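Local atomic coordinates of potential RNA-dependent RNA polymerase (PDB entry 5I62), a protein that probably copies RNA from an RNA template, adding ribonucleotides from nucleoside triphosphates to a growing strand, in both transcription and genome replication of human picobirnavirus. Residues Val104-Lys109 / Arg336-Glu341; Val258-Ser263 / Gly361-Pro366; Asp330-His335 / Gln355-Asp360; His340-Ser345 / Gln375-His380. All coordinates share one frame; numbering follows the deposited sequence.

Interaction 1: Val104-Lys109 / Arg336-Glu341; sequences VPFDTK and RVLQHE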
loop_
_atom_site.group_PDB
_atom_site.type_symbol
_atom_site.label_atom_id
_atom_site.label_comp_id
_atom_site.label_asym_id
_atom_site.label_seq_id
_atom_site.Cartn_x
_atom_site.Cartn_y
_atom_site.Cartn_z
ATOM N N VAL A 104 20.801 2.071 15.279
ATOM C CA VAL A 104 22.189 2.305 14.886
ATOM C C VAL A 104 22.254 2.859 13.467
ATOM O O VAL A 104 21.335 2.649 12.667
ATOM C CB VAL A 104 23.038 1.026 15.018
ATOM C CG1 VAL A 104 22.868 0.393 16.403
ATOM C CG2 VAL A 104 22.686 0.037 13.921
ATOM N N PRO A 105 23.319 3.577 13.119
ATOM C CA PRO A 105 23.441 4.133 11.763
ATOM C C PRO A 105 23.544 3.034 10.718
ATOM O O PRO A 105 23.909 1.893 11.013
ATOM C CB PRO A 105 24.740 4.953 11.824
ATOM C CG PRO A 105 24.907 5.300 13.294
ATOM C CD PRO A 105 24.340 4.107 14.049
ATOM N N PHE A 106 23.223 3.399 9.478
ATOM C CA PHE A 106 23.316 2.481 8.350
ATOM C C PHE A 106 24.757 2.399 7.857
ATOM O O PHE A 106 25.505 3.374 7.923
ATOM C CB PHE A 106 22.426 2.946 7.197
ATOM C CG PHE A 106 20.961 2.626 7.363
ATOM C CD1 PHE A 106 20.212 3.185 8.398
ATOM C CD2 PHE A 106 20.320 1.819 6.438
ATOM C CE1 PHE A 106 18.844 2.911 8.520
ATOM C CE2 PHE A 106 18.968 1.547 6.543
ATOM C CZ PHE A 106 18.221 2.096 7.587
ATOM N N ASP A 107 25.136 1.222 7.346
ATOM C CA ASP A 107 26.452 1.071 6.719
ATOM C C ASP A 107 26.568 1.969 5.494
ATOM O O ASP A 107 25.761 1.880 4.567
ATOM C CB ASP A 107 26.697 -0.384 6.319
ATOM C CG ASP A 107 28.166 -0.663 5.990
ATOM O OD1 ASP A 107 28.886 0.259 5.554
ATOM O OD2 ASP A 107 28.609 -1.806 6.195
ATOM N N THR A 108 27.592 2.823 5.492
ATOM C CA THR A 108 27.865 3.694 4.352
ATOM C C THR A 108 28.039 2.908 3.050
ATOM O O THR A 108 27.655 3.385 1.972
ATOM C CB THR A 108 29.113 4.528 4.673
ATOM O OG1 THR A 108 28.771 5.503 5.666
ATOM C CG2 THR A 108 29.652 5.224 3.449
ATOM N N LYS A 109 28.614 1.699 3.130
ATOM C CA LYS A 109 28.813 0.886 1.930
ATOM C C LYS A 109 27.481 0.447 1.330
ATOM O O LYS A 109 27.345 0.346 0.103
ATOM C CB LYS A 109 29.675 -0.339 2.244
ATOM C CG LYS A 109 31.058 -0.003 2.811
ATOM C CD LYS A 109 32.038 -1.188 2.689
ATOM C CE LYS A 109 31.536 -2.442 3.407
ATOM N NZ LYS A 109 32.449 -3.638 3.221
ATOM N N ARG A 336 15.680 -0.977 0.191
ATOM C CA ARG A 336 16.710 -1.513 -0.688
ATOM C C ARG A 336 18.093 -1.390 -0.042
ATOM O O ARG A 336 18.904 -2.316 -0.136
ATOM C CB ARG A 336 16.670 -0.825 -2.049
ATOM C CG ARG A 336 17.699 -1.392 -3.061
ATOM C CD ARG A 336 17.492 -2.890 -3.312
ATOM N NE ARG A 336 18.003 -3.300 -4.623
ATOM C CZ ARG A 336 17.702 -4.450 -5.217
ATOM N NH1 ARG A 336 16.903 -5.322 -4.614
ATOM N NH2 ARG A 336 18.187 -4.717 -6.420
ATOM N N VAL A 337 18.358 -0.277 0.657
ATOM C CA VAL A 337 19.598 -0.149 1.434
ATOM C C VAL A 337 19.708 -1.258 2.478
ATOM O O VAL A 337 20.783 -1.844 2.678
ATOM C CB VAL A 337 19.689 1.242 2.084
ATOM C CG1 VAL A 337 20.956 1.346 2.944
ATOM C CG2 VAL A 337 19.680 2.331 1.005
ATOM N N LEU A 338 18.609 -1.534 3.187
ATOM C CA LEU A 338 18.603 -2.604 4.182
ATOM C C LEU A 338 19.029 -3.939 3.568
ATOM O O LEU A 338 19.787 -4.707 4.173
ATOM C CB LEU A 338 17.208 -2.724 4.810
ATOM C CG LEU A 338 16.726 -1.655 5.790
ATOM C CD1 LEU A 338 15.260 -1.921 6.161
ATOM C CD2 LEU A 338 17.607 -1.639 7.042
ATOM N N GLN A 339 18.526 -4.238 2.368
ATOM C CA GLN A 339 18.866 -5.498 1.711
ATOM C C GLN A 339 20.347 -5.540 1.371
ATOM O O GLN A 339 21.023 -6.548 1.605
ATOM C CB GLN A 339 18.000 -5.684 0.455
ATOM C CG GLN A 339 16.481 -5.792 0.754
ATOM C CD GLN A 339 15.671 -6.190 -0.473
ATOM O OE1 GLN A 339 15.998 -5.813 -1.591
ATOM N NE2 GLN A 339 14.642 -7.007 -0.264
ATOM N N HIS A 340 20.876 -4.450 0.809
ATOM C CA HIS A 340 22.304 -4.402 0.515
ATOM C C HIS A 340 23.126 -4.566 1.782
ATOM O O HIS A 340 24.138 -5.284 1.792
ATOM C CB HIS A 340 22.667 -3.081 -0.160
ATOM C CG HIS A 340 22.361 -3.046 -1.620
ATOM N ND1 HIS A 340 22.982 -3.880 -2.525
ATOM C CD2 HIS A 340 21.485 -2.296 -2.332
ATOM C CE1 HIS A 340 22.510 -3.635 -3.738
ATOM N NE2 HIS A 340 21.601 -2.678 -3.646
ATOM N N GLU A 341 22.699 -3.906 2.864
ATOM C CA GLU A 341 23.466 -3.924 4.105
ATOM C C GLU A 341 23.517 -5.321 4.704
ATOM O O GLU A 341 24.552 -5.734 5.238
ATOM C CB GLU A 341 22.878 -2.937 5.112
ATOM C CG GLU A 341 23.646 -2.885 6.424
ATOM C CD GLU A 341 22.899 -2.078 7.475
ATOM O OE1 GLU A 341 21.748 -2.451 7.820
ATOM O OE2 GLU A 341 23.454 -1.053 7.932
#
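F106 and E341 approach each other through their first torsions. F106 has CG anti to its carbonyl carbon (chi1 -79°), which sets CG beside the backbone N; from there the ring reaches helix 336-341 with CD2 and CE2. E341 has CG anti to the backbone N (chi1 -179°), and its extended chain carries the carboxylate toward the loop 104-107. The polar link is a single bond: D107 N donates to E341 OE2 over 2.9 Å and is nearly straight (166°). It meets the oxygen on the anti side, somewhat out of the carboxylate plane. The other oxygen, OE1, has its own partner in H380 NE2, so both ends of this buried carboxylate are engaged. D107 is also the N-cap of the helix that follows: its OD1 takes K109 N at 2.8 Å, and its CB rests 3.9 Å from E341 CG. The backbone N of the cap residue thereby ties the start of one helix to a side chain of another. The apolar half is carried by the F106 ring atoms CD2 and CE2. CD2 lies 3.6 Å from V337 CG1, and CE2 lies 3.5 Å from L338 CD2, both approached obliquely. In the fold, F106 also touches T272 and V276 of helix 271-284 and stacks on H380; V337 packs against I111 and A114 of helix 108-116.

Interaction 2: Val258-Ser263 / Gly361-Pro366; sequences VCTDFS and GVLTYP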
loop_
_atom_site.group_PDB
_atom_site.type_symbol
_atom_site.label_atom_id
_atom_site.label_comp_id
_atom_site.label_asym_id
_atom_site.label_seq_id
_atom_site.Cartn_x
_atom_site.Cartn_y
_atom_site.Cartn_z
ATOM N N VAL A 258 14.563 -15.544 1.201
ATOM C CA VAL A 258 13.938 -15.054 2.422
ATOM C C VAL A 258 12.858 -14.047 2.055
ATOM O O VAL A 258 13.125 -13.067 1.349
ATOM C CB VAL A 258 14.963 -14.421 3.378
ATOM C CG1 VAL A 258 14.247 -13.843 4.605
ATOM C CG2 VAL A 258 16.018 -15.433 3.788
ATOM N N CYS A 259 11.646 -14.279 2.537
ATOM C CA CYS A 259 10.537 -13.341 2.387
ATOM C C CYS A 259 10.347 -12.658 3.733
ATOM O O CYS A 259 9.964 -13.309 4.714
ATOM C CB CYS A 259 9.264 -14.054 1.956
ATOM S SG CYS A 259 9.487 -15.132 0.534
ATOM N N THR A 260 10.617 -11.361 3.782
ATOM C CA THR A 260 10.678 -10.661 5.047
ATOM C C THR A 260 9.307 -10.118 5.414
ATOM O O THR A 260 8.404 -10.013 4.585
ATOM C CB THR A 260 11.705 -9.528 4.989
ATOM O OG1 THR A 260 11.486 -8.756 3.810
ATOM C CG2 THR A 260 13.125 -10.102 4.949
ATOM N N ASP A 261 9.170 -9.729 6.675
ATOM C CA ASP A 261 7.945 -9.071 7.081
ATOM C C ASP A 261 8.248 -8.128 8.241
ATOM O O ASP A 261 8.950 -8.518 9.182
ATOM C CB ASP A 261 6.922 -10.122 7.485
ATOM C CG ASP A 261 5.627 -9.500 7.946
ATOM O OD1 ASP A 261 4.685 -9.359 7.180
ATOM O OD2 ASP A 261 5.573 -9.023 9.081
ATOM N N PHE A 262 7.719 -6.901 8.177
ATOM C CA PHE A 262 7.863 -5.881 9.214
ATOM C C PHE A 262 6.563 -5.734 10.005
ATOM O O PHE A 262 5.462 -5.827 9.453
ATOM C CB PHE A 262 8.241 -4.536 8.621
ATOM C CG PHE A 262 9.626 -4.479 8.099
ATOM C CD1 PHE A 262 10.708 -4.313 8.953
ATOM C CD2 PHE A 262 9.847 -4.562 6.746
ATOM C CE1 PHE A 262 11.997 -4.230 8.452
ATOM C CE2 PHE A 262 11.106 -4.481 6.234
ATOM C CZ PHE A 262 12.200 -4.318 7.083
ATOM N N SER A 263 6.697 -5.579 11.319
ATOM C CA SER A 263 5.579 -5.169 12.157
ATOM C C SER A 263 5.589 -3.649 12.226
ATOM O O SER A 263 6.561 -3.060 12.711
ATOM C CB SER A 263 5.663 -5.769 13.561
ATOM O OG SER A 263 5.552 -7.183 13.506
ATOM N N GLY A 361 9.358 -7.504 1.186
ATOM C CA GLY A 361 10.636 -7.808 0.560
ATOM C C GLY A 361 10.827 -9.286 0.298
ATOM O O GLY A 361 10.265 -10.144 0.992
ATOM N N VAL A 362 11.651 -9.582 -0.702
ATOM C CA VAL A 362 12.072 -10.945 -0.976
ATOM C C VAL A 362 13.498 -10.862 -1.498
ATOM O O VAL A 362 13.800 -10.015 -2.343
ATOM C CB VAL A 362 11.108 -11.655 -1.956
ATOM C CG1 VAL A 362 11.014 -10.918 -3.293
ATOM C CG2 VAL A 362 11.521 -13.078 -2.177
ATOM N N LEU A 363 14.397 -11.667 -0.940
ATOM C CA LEU A 363 15.808 -11.450 -1.242
ATOM C C LEU A 363 16.614 -12.730 -1.075
ATOM O O LEU A 363 16.205 -13.673 -0.399
ATOM C CB LEU A 363 16.405 -10.334 -0.365
ATOM C CG LEU A 363 16.769 -10.681 1.088
ATOM C CD1 LEU A 363 17.757 -9.660 1.647
ATOM C CD2 LEU A 363 15.519 -10.707 1.969
ATOM N N THR A 364 17.794 -12.726 -1.682
ATOM C CA THR A 364 18.742 -13.806 -1.455
ATOM C C THR A 364 20.154 -13.261 -1.623
ATOM O O THR A 364 20.374 -12.269 -2.320
ATOM C CB THR A 364 18.477 -15.000 -2.397
ATOM O OG1 THR A 364 19.257 -16.134 -1.988
ATOM C CG2 THR A 364 18.824 -14.639 -3.831
ATOM N N TYR A 365 21.092 -13.885 -0.917
ATOM C CA TYR A 365 22.518 -13.670 -1.108
ATOM C C TYR A 365 23.250 -14.867 -0.515
ATOM O O TYR A 365 22.658 -15.642 0.236
ATOM C CB TYR A 365 22.985 -12.344 -0.474
ATOM C CG TYR A 365 22.766 -12.234 1.025
ATOM C CD1 TYR A 365 23.632 -12.849 1.936
ATOM C CD2 TYR A 365 21.716 -11.473 1.535
ATOM C CE1 TYR A 365 23.431 -12.731 3.307
ATOM C CE2 TYR A 365 21.508 -11.343 2.897
ATOM C CZ TYR A 365 22.365 -11.977 3.780
ATOM O OH TYR A 365 22.153 -11.850 5.136
ATOM N N PRO A 366 24.516 -15.063 -0.858
ATOM C CA PRO A 366 25.238 -16.258 -0.368
ATOM C C PRO A 366 25.231 -16.396 1.147
ATOM O O PRO A 366 25.688 -15.497 1.855
ATOM C CB PRO A 366 26.660 -16.045 -0.901
ATOM C CG PRO A 366 26.417 -15.339 -2.212
ATOM C CD PRO A 366 25.277 -14.369 -1.917
#
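The flat groups that meet here are peptide units, joined N-H to C=O: V258 N meets the L363 carbonyl nearly along the C=O axis, whereas T260 N comes to G361 O, 3.1 Å away, from above the carbonyl plane (41° out of it). Strands 258-261 and 361-363 are antiparallel neighbours in the central sheet of the polymerase palm; the first leads into the DFSKFD sequence of motif A and the second leaves the GDD turn of motif C. Their short axes run 4.8 Å apart. V258 and L363 form a hydrogen-bonded pair, with V258 N to L363 O at 3.0 Å (178°) and L363 N to V258 O also at 3.0 Å. That pair and C259 with V362 set the register, while the pairing is looser at the T260 end. One face of the sheet bears V258, T260 and L363. There, L363 CD2 lies 3.4 Å from V258 O and 3.9 Å from T260 CG2, the T260 and L363 side chains crossing at about a right angle. Y377 of helix 370-378 packs on T260 and L363. The other face carries the non-hydrogen-bonded pair C259 and V362, which C396 covers. Between those two residues, C259 SG lies 4.0 Å from V362 CG2.

Interaction 3: Asp330-His335 / Gln355-Asp360; sequences DETLVH and QCLGDD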
loop_
_atom_site.group_PDB
_atom_site.type_symbol
_atom_site.label_atom_id
_atom_site.label_comp_id
_atom_site.label_asym_id
_atom_site.label_seq_id
_atom_site.Cartn_x
_atom_site.Cartn_y
_atom_site.Cartn_z
ATOM N N ASP A 330 9.972 6.726 -0.119
ATOM C CA ASP A 330 10.987 6.795 0.933
ATOM C C ASP A 330 11.277 5.411 1.495
ATOM O O ASP A 330 12.434 5.037 1.712
ATOM C CB ASP A 330 10.540 7.714 2.078
ATOM C CG ASP A 330 10.655 9.198 1.748
ATOM O OD1 ASP A 330 10.867 9.559 0.577
ATOM O OD2 ASP A 330 10.538 10.014 2.697
ATOM N N GLU A 331 10.216 4.657 1.774
ATOM C CA GLU A 331 10.351 3.347 2.390
ATOM C C GLU A 331 11.036 2.362 1.456
ATOM O O GLU A 331 11.900 1.595 1.885
ATOM C CB GLU A 331 8.980 2.830 2.794
ATOM C CG GLU A 331 8.392 3.602 3.951
ATOM C CD GLU A 331 7.132 2.968 4.478
ATOM O OE1 GLU A 331 6.571 2.080 3.794
ATOM O OE2 GLU A 331 6.708 3.367 5.585
ATOM N N THR A 332 10.658 2.371 0.175
ATOM C CA THR A 332 11.223 1.421 -0.785
ATOM C C THR A 332 12.710 1.676 -1.006
ATOM O O THR A 332 13.520 0.737 -1.082
ATOM C CB THR A 332 10.453 1.506 -2.103
ATOM O OG1 THR A 332 9.086 1.157 -1.866
ATOM C CG2 THR A 332 11.040 0.559 -3.148
ATOM N N LEU A 333 13.088 2.947 -1.120
ATOM C CA LEU A 333 14.493 3.306 -1.274
ATOM C C LEU A 333 15.310 2.826 -0.077
ATOM O O LEU A 333 16.386 2.236 -0.237
ATOM C CB LEU A 333 14.619 4.819 -1.432
ATOM C CG LEU A 333 14.144 5.477 -2.726
ATOM C CD1 LEU A 333 14.287 6.987 -2.565
ATOM C CD2 LEU A 333 14.959 4.977 -3.910
ATOM N N VAL A 334 14.809 3.075 1.137
ATOM C CA VAL A 334 15.548 2.689 2.333
ATOM C C VAL A 334 15.539 1.175 2.513
ATOM O O VAL A 334 16.540 0.582 2.941
ATOM C CB VAL A 334 14.996 3.415 3.573
ATOM C CG1 VAL A 334 15.651 2.856 4.868
ATOM C CG2 VAL A 334 15.241 4.915 3.462
ATOM N N HIS A 335 14.421 0.526 2.194
ATOM C CA HIS A 335 14.359 -0.937 2.254
ATOM C C HIS A 335 15.433 -1.568 1.364
ATOM O O HIS A 335 16.066 -2.567 1.744
ATOM C CB HIS A 335 12.953 -1.388 1.847
ATOM C CG HIS A 335 12.618 -2.800 2.201
ATOM N ND1 HIS A 335 11.318 -3.237 2.323
ATOM C CD2 HIS A 335 13.401 -3.884 2.422
ATOM C CE1 HIS A 335 11.313 -4.522 2.631
ATOM N NE2 HIS A 335 12.564 -4.940 2.693
ATOM N N GLN A 355 13.891 -8.103 -4.439
ATOM C CA GLN A 355 12.898 -7.055 -4.651
ATOM C C GLN A 355 12.374 -6.549 -3.313
ATOM O O GLN A 355 12.355 -7.282 -2.320
ATOM C CB GLN A 355 11.694 -7.560 -5.469
ATOM C CG GLN A 355 12.000 -8.029 -6.851
ATOM C CD GLN A 355 10.736 -8.421 -7.589
ATOM O OE1 GLN A 355 10.526 -9.589 -7.916
ATOM N NE2 GLN A 355 9.874 -7.440 -7.828
ATOM N N CYS A 356 11.915 -5.297 -3.308
ATOM C CA CYS A 356 11.192 -4.782 -2.156
ATOM C C CYS A 356 10.205 -3.705 -2.593
ATOM O O CYS A 356 10.380 -3.045 -3.619
ATOM C CB CYS A 356 12.129 -4.219 -1.075
ATOM S SG CYS A 356 13.335 -3.021 -1.656
ATOM N N LEU A 357 9.174 -3.534 -1.778
ATOM C CA LEU A 357 8.160 -2.521 -2.027
ATOM C C LEU A 357 7.563 -2.169 -0.680
ATOM O O LEU A 357 6.975 -3.039 -0.032
ATOM C CB LEU A 357 7.078 -3.023 -2.979
ATOM C CG LEU A 357 5.919 -2.033 -3.130
ATOM C CD1 LEU A 357 6.333 -0.881 -4.031
ATOM C CD2 LEU A 357 4.670 -2.723 -3.660
ATOM N N GLY A 358 7.758 -0.930 -0.242
ATOM C CA GLY A 358 7.280 -0.554 1.079
ATOM C C GLY A 358 7.851 -1.485 2.129
ATOM O O GLY A 358 9.073 -1.674 2.200
ATOM N N ASP A 359 6.978 -2.119 2.908
ATOM C CA ASP A 359 7.404 -3.020 3.964
ATOM C C ASP A 359 7.530 -4.472 3.504
ATOM O O ASP A 359 7.735 -5.351 4.345
ATOM C CB ASP A 359 6.450 -2.931 5.170
ATOM C CG ASP A 359 5.071 -3.547 4.905
ATOM O OD1 ASP A 359 4.721 -3.811 3.736
ATOM O OD2 ASP A 359 4.322 -3.750 5.886
ATOM N N ASP A 360 7.422 -4.737 2.203
ATOM C CA ASP A 360 7.436 -6.095 1.673
ATOM C C ASP A 360 8.746 -6.354 0.940
ATOM O O ASP A 360 9.169 -5.524 0.142
ATOM C CB ASP A 360 6.270 -6.326 0.714
ATOM C CG ASP A 360 5.615 -7.658 0.927
ATOM O OD1 ASP A 360 6.233 -8.706 0.625
ATOM O OD2 ASP A 360 4.472 -7.642 1.431
#
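Two hydrogen bonds join the helix to the turn, and G358 takes part in both through its backbone. G358 N donates to T332 OG1 at 3.0 Å in an almost straight line (176°), and H335 ND1 donates to G358 O at 2.7 Å, with that oxygen only 4° out of the imidazole plane. The direction of the second bond fixes a proton on ND1. T332 OG1 is itself bonded to N328 O, one turn back in its helix, and this second partner orients the hydroxyl. H335 has CG anti to its backbone N (chi1 -164°), which sets CG on the side of the turn; the ring beyond it points ND1 at G358 O.

The ring also makes a CH-pi contact: C356 CB stands over the centre of one face, 3.5 Å from the centroid, while its SG lies obliquely at 4.3 Å. The imidazole is thus fixed both in plane, by the bond to G358, and from above. F262 adds an edge-to-face ring contact.

The residues gripped belong to motif C of the polymerase palm. Its GDD sequence, 358-360, lies in a type II' turn from L357 to D360, with G358, whose phi is positive, and D359 at the corners; helix 327-345 is the long helix of motif B. L357 and D360 close the turn with a mutual pair of backbone bonds.

Van der Waals contacts complete the fit. T332 CG2 lies 3.7 Å from C356 O, E331 OE1 lies 3.8 Å from G358 CA, and H335 CE1 approaches D360 O to 3.4 Å.

Interaction 4: His340-Ser345 / Gln375-His380; sequences HEAAIS and QSYSRH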
loop_
_atom_site.group_PDB
_atom_site.type_symbol
_atom_site.label_atom_id
_atom_site.label_comp_id
_atom_site.label_asym_id
_atom_site.label_seq_id
_atom_site.Cartn_x
_atom_site.Cartn_y
_atom_site.Cartn_z
ATOM N N HIS A 340 20.876 -4.450 0.809
ATOM C CA HIS A 340 22.304 -4.402 0.515
ATOM C C HIS A 340 23.126 -4.566 1.782
ATOM O O HIS A 340 24.138 -5.284 1.792
ATOM C CB HIS A 340 22.667 -3.081 -0.160
ATOM C CG HIS A 340 22.361 -3.046 -1.620
ATOM N ND1 HIS A 340 22.982 -3.880 -2.525
ATOM C CD2 HIS A 340 21.485 -2.296 -2.332
ATOM C CE1 HIS A 340 22.510 -3.635 -3.738
ATOM N NE2 HIS A 340 21.601 -2.678 -3.646
ATOM N N GLU A 341 22.699 -3.906 2.864
ATOM C CA GLU A 341 23.466 -3.924 4.105
ATOM C C GLU A 341 23.517 -5.321 4.704
ATOM O O GLU A 341 24.552 -5.734 5.238
ATOM C CB GLU A 341 22.878 -2.937 5.112
ATOM C CG GLU A 341 23.646 -2.885 6.424
ATOM C CD GLU A 341 22.899 -2.078 7.475
ATOM O OE1 GLU A 341 21.748 -2.451 7.820
ATOM O OE2 GLU A 341 23.454 -1.053 7.932
ATOM N N ALA A 342 22.416 -6.071 4.617
ATOM C CA ALA A 342 22.439 -7.446 5.109
ATOM C C ALA A 342 23.508 -8.272 4.385
ATOM O O ALA A 342 24.277 -9.009 5.014
ATOM C CB ALA A 342 21.061 -8.083 4.952
ATOM N N ALA A 343 23.564 -8.166 3.057
ATOM C CA ALA A 343 24.552 -8.921 2.290
ATOM C C ALA A 343 25.963 -8.464 2.629
ATOM O O ALA A 343 26.854 -9.280 2.906
ATOM C CB ALA A 343 24.285 -8.769 0.789
ATOM N N ILE A 344 26.175 -7.151 2.618
ATOM C CA ILE A 344 27.485 -6.568 2.871
ATOM C C ILE A 344 27.959 -6.898 4.279
ATOM O O ILE A 344 29.140 -7.190 4.500
ATOM C CB ILE A 344 27.429 -5.048 2.625
ATOM C CG1 ILE A 344 27.232 -4.752 1.135
ATOM C CG2 ILE A 344 28.679 -4.359 3.179
ATOM C CD1 ILE A 344 26.808 -3.304 0.848
ATOM N N SER A 345 27.047 -6.872 5.253
ATOM C CA SER A 345 27.404 -7.257 6.612
ATOM C C SER A 345 27.866 -8.708 6.698
ATOM O O SER A 345 28.583 -9.060 7.639
ATOM C CB SER A 345 26.231 -7.028 7.565
ATOM O OG SER A 345 25.958 -5.644 7.715
ATOM N N GLN A 375 18.316 -9.675 12.218
ATOM C CA GLN A 375 19.285 -8.959 13.046
ATOM C C GLN A 375 19.823 -7.728 12.331
ATOM O O GLN A 375 19.999 -6.667 12.950
ATOM C CB GLN A 375 20.446 -9.887 13.431
ATOM C CG GLN A 375 20.179 -10.787 14.633
ATOM C CD GLN A 375 21.246 -11.862 14.807
ATOM O OE1 GLN A 375 22.432 -11.640 14.513
ATOM N NE2 GLN A 375 20.831 -13.035 15.299
ATOM N N SER A 376 20.120 -7.858 11.034
ATOM C CA SER A 376 20.708 -6.742 10.300
ATOM C C SER A 376 19.716 -5.597 10.135
ATOM O O SER A 376 20.107 -4.426 10.179
ATOM C CB SER A 376 21.205 -7.211 8.931
ATOM O OG SER A 376 21.857 -6.160 8.233
ATOM N N TYR A 377 18.438 -5.920 9.918
ATOM C CA TYR A 377 17.414 -4.886 9.760
ATOM C C TYR A 377 17.045 -4.254 11.104
ATOM O O TYR A 377 16.942 -3.028 11.220
ATOM C CB TYR A 377 16.151 -5.476 9.139
ATOM C CG TYR A 377 16.167 -5.902 7.689
ATOM C CD1 TYR A 377 17.342 -5.982 6.945
ATOM C CD2 TYR A 377 14.977 -6.247 7.068
ATOM C CE1 TYR A 377 17.322 -6.402 5.618
ATOM C CE2 TYR A 377 14.939 -6.649 5.754
ATOM C CZ TYR A 377 16.111 -6.727 5.029
ATOM O OH TYR A 377 16.036 -7.134 3.713
ATOM N N SER A 378 16.795 -5.091 12.121
ATOM C CA SER A 378 16.155 -4.635 13.355
ATOM C C SER A 378 17.029 -3.667 14.142
ATOM O O SER A 378 16.509 -2.828 14.887
ATOM C CB SER A 378 15.784 -5.827 14.227
ATOM O OG SER A 378 14.783 -6.603 13.596
ATOM N N ARG A 379 18.347 -3.765 14.001
ATOM C CA ARG A 379 19.246 -2.879 14.732
ATOM C C ARG A 379 19.019 -1.409 14.395
ATOM O O ARG A 379 19.474 -0.535 15.135
ATOM C CB ARG A 379 20.698 -3.257 14.446
ATOM C CG ARG A 379 21.062 -3.090 12.997
ATOM C CD ARG A 379 22.480 -3.560 12.728
ATOM N NE ARG A 379 22.688 -3.958 11.339
ATOM C CZ ARG A 379 23.881 -4.268 10.831
ATOM N NH1 ARG A 379 24.956 -4.202 11.610
ATOM N NH2 ARG A 379 24.003 -4.650 9.554
ATOM N N HIS A 380 18.339 -1.114 13.298
ATOM C CA HIS A 380 18.017 0.265 12.958
ATOM C C HIS A 380 16.716 0.734 13.607
ATOM O O HIS A 380 16.159 1.751 13.187
ATOM C CB HIS A 380 17.952 0.411 11.442
ATOM C CG HIS A 380 19.210 -0.022 10.763
ATOM N ND1 HIS A 380 20.411 0.618 10.960
ATOM C CD2 HIS A 380 19.469 -1.068 9.940
ATOM C CE1 HIS A 380 21.353 0.008 10.260
ATOM N NE2 HIS A 380 20.807 -1.017 9.630
HETATM O O HOH W 1 20.249 -4.478 6.956
#
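A histidine-carboxylate hydrogen bond, flanked by an arginine, joins the C-terminal part of the motif B helix to helix 370-378 and the residues R379 and H380 that follow it in the palm. H380 NE2 donates to E341 OE1 at 2.5 Å, a length short enough to be read with caution; the groups meet tip to tip, with carboxylate and imidazole planes only 13° apart. R379 and E341 also meet tip to tip, E341 OE2 lying over one face of the guanidinium and the planes 48° apart. R379 NH2 and E341 OE1, 3.6 Å apart, form a long, weak salt bridge. R379 NE and NH2 grip S376 side-on, at O and OG respectively, and NH2 also donates in plane to S345 OG at 2.9 Å. S345 OG in turn donates to E341 O at 2.8 Å, so the hydroxyl relays between the helix backbone and R379. A water adds a further bridge, donating to E341 OE1 at 2.7 Å and accepting from S376 OG at 2.7 Å. The helices come close where A342 meets S376: A342 CA lies 3.4 Å from S376 OG, and A342 CB touches Y377 CE1 at 4.2 Å. Beyond the pair, H380 ND1 donates to V104 O in the loop before helix 108-116, R379 bonds to V104 through the backbone, and Y377 packs against L338 and Q339, earlier in helix 327-345.

Helix 327-345 is common to interactions 1, 3 and 4, in the order 3, 1, 4 along it, the last two overlapping. Interactions 1 and 4, centred about 6 Å apart, share E341, whose carboxylate oxygens serve different partners. Interaction 2 lies within the sheet: every residue that touches there is buried, and strand pairing dominates. Interaction 3, nearest the chain centre at about 11 Å, joins that sheet to the helix through side-chain-to-backbone bonds and a ring face. Interactions 1 and 4, about 23 and 24 Å out, combine the buried carboxylate of E341 with partly exposed residues such as D107, S345 and R379. F262 and Y377 pack together between interactions 2 and 4.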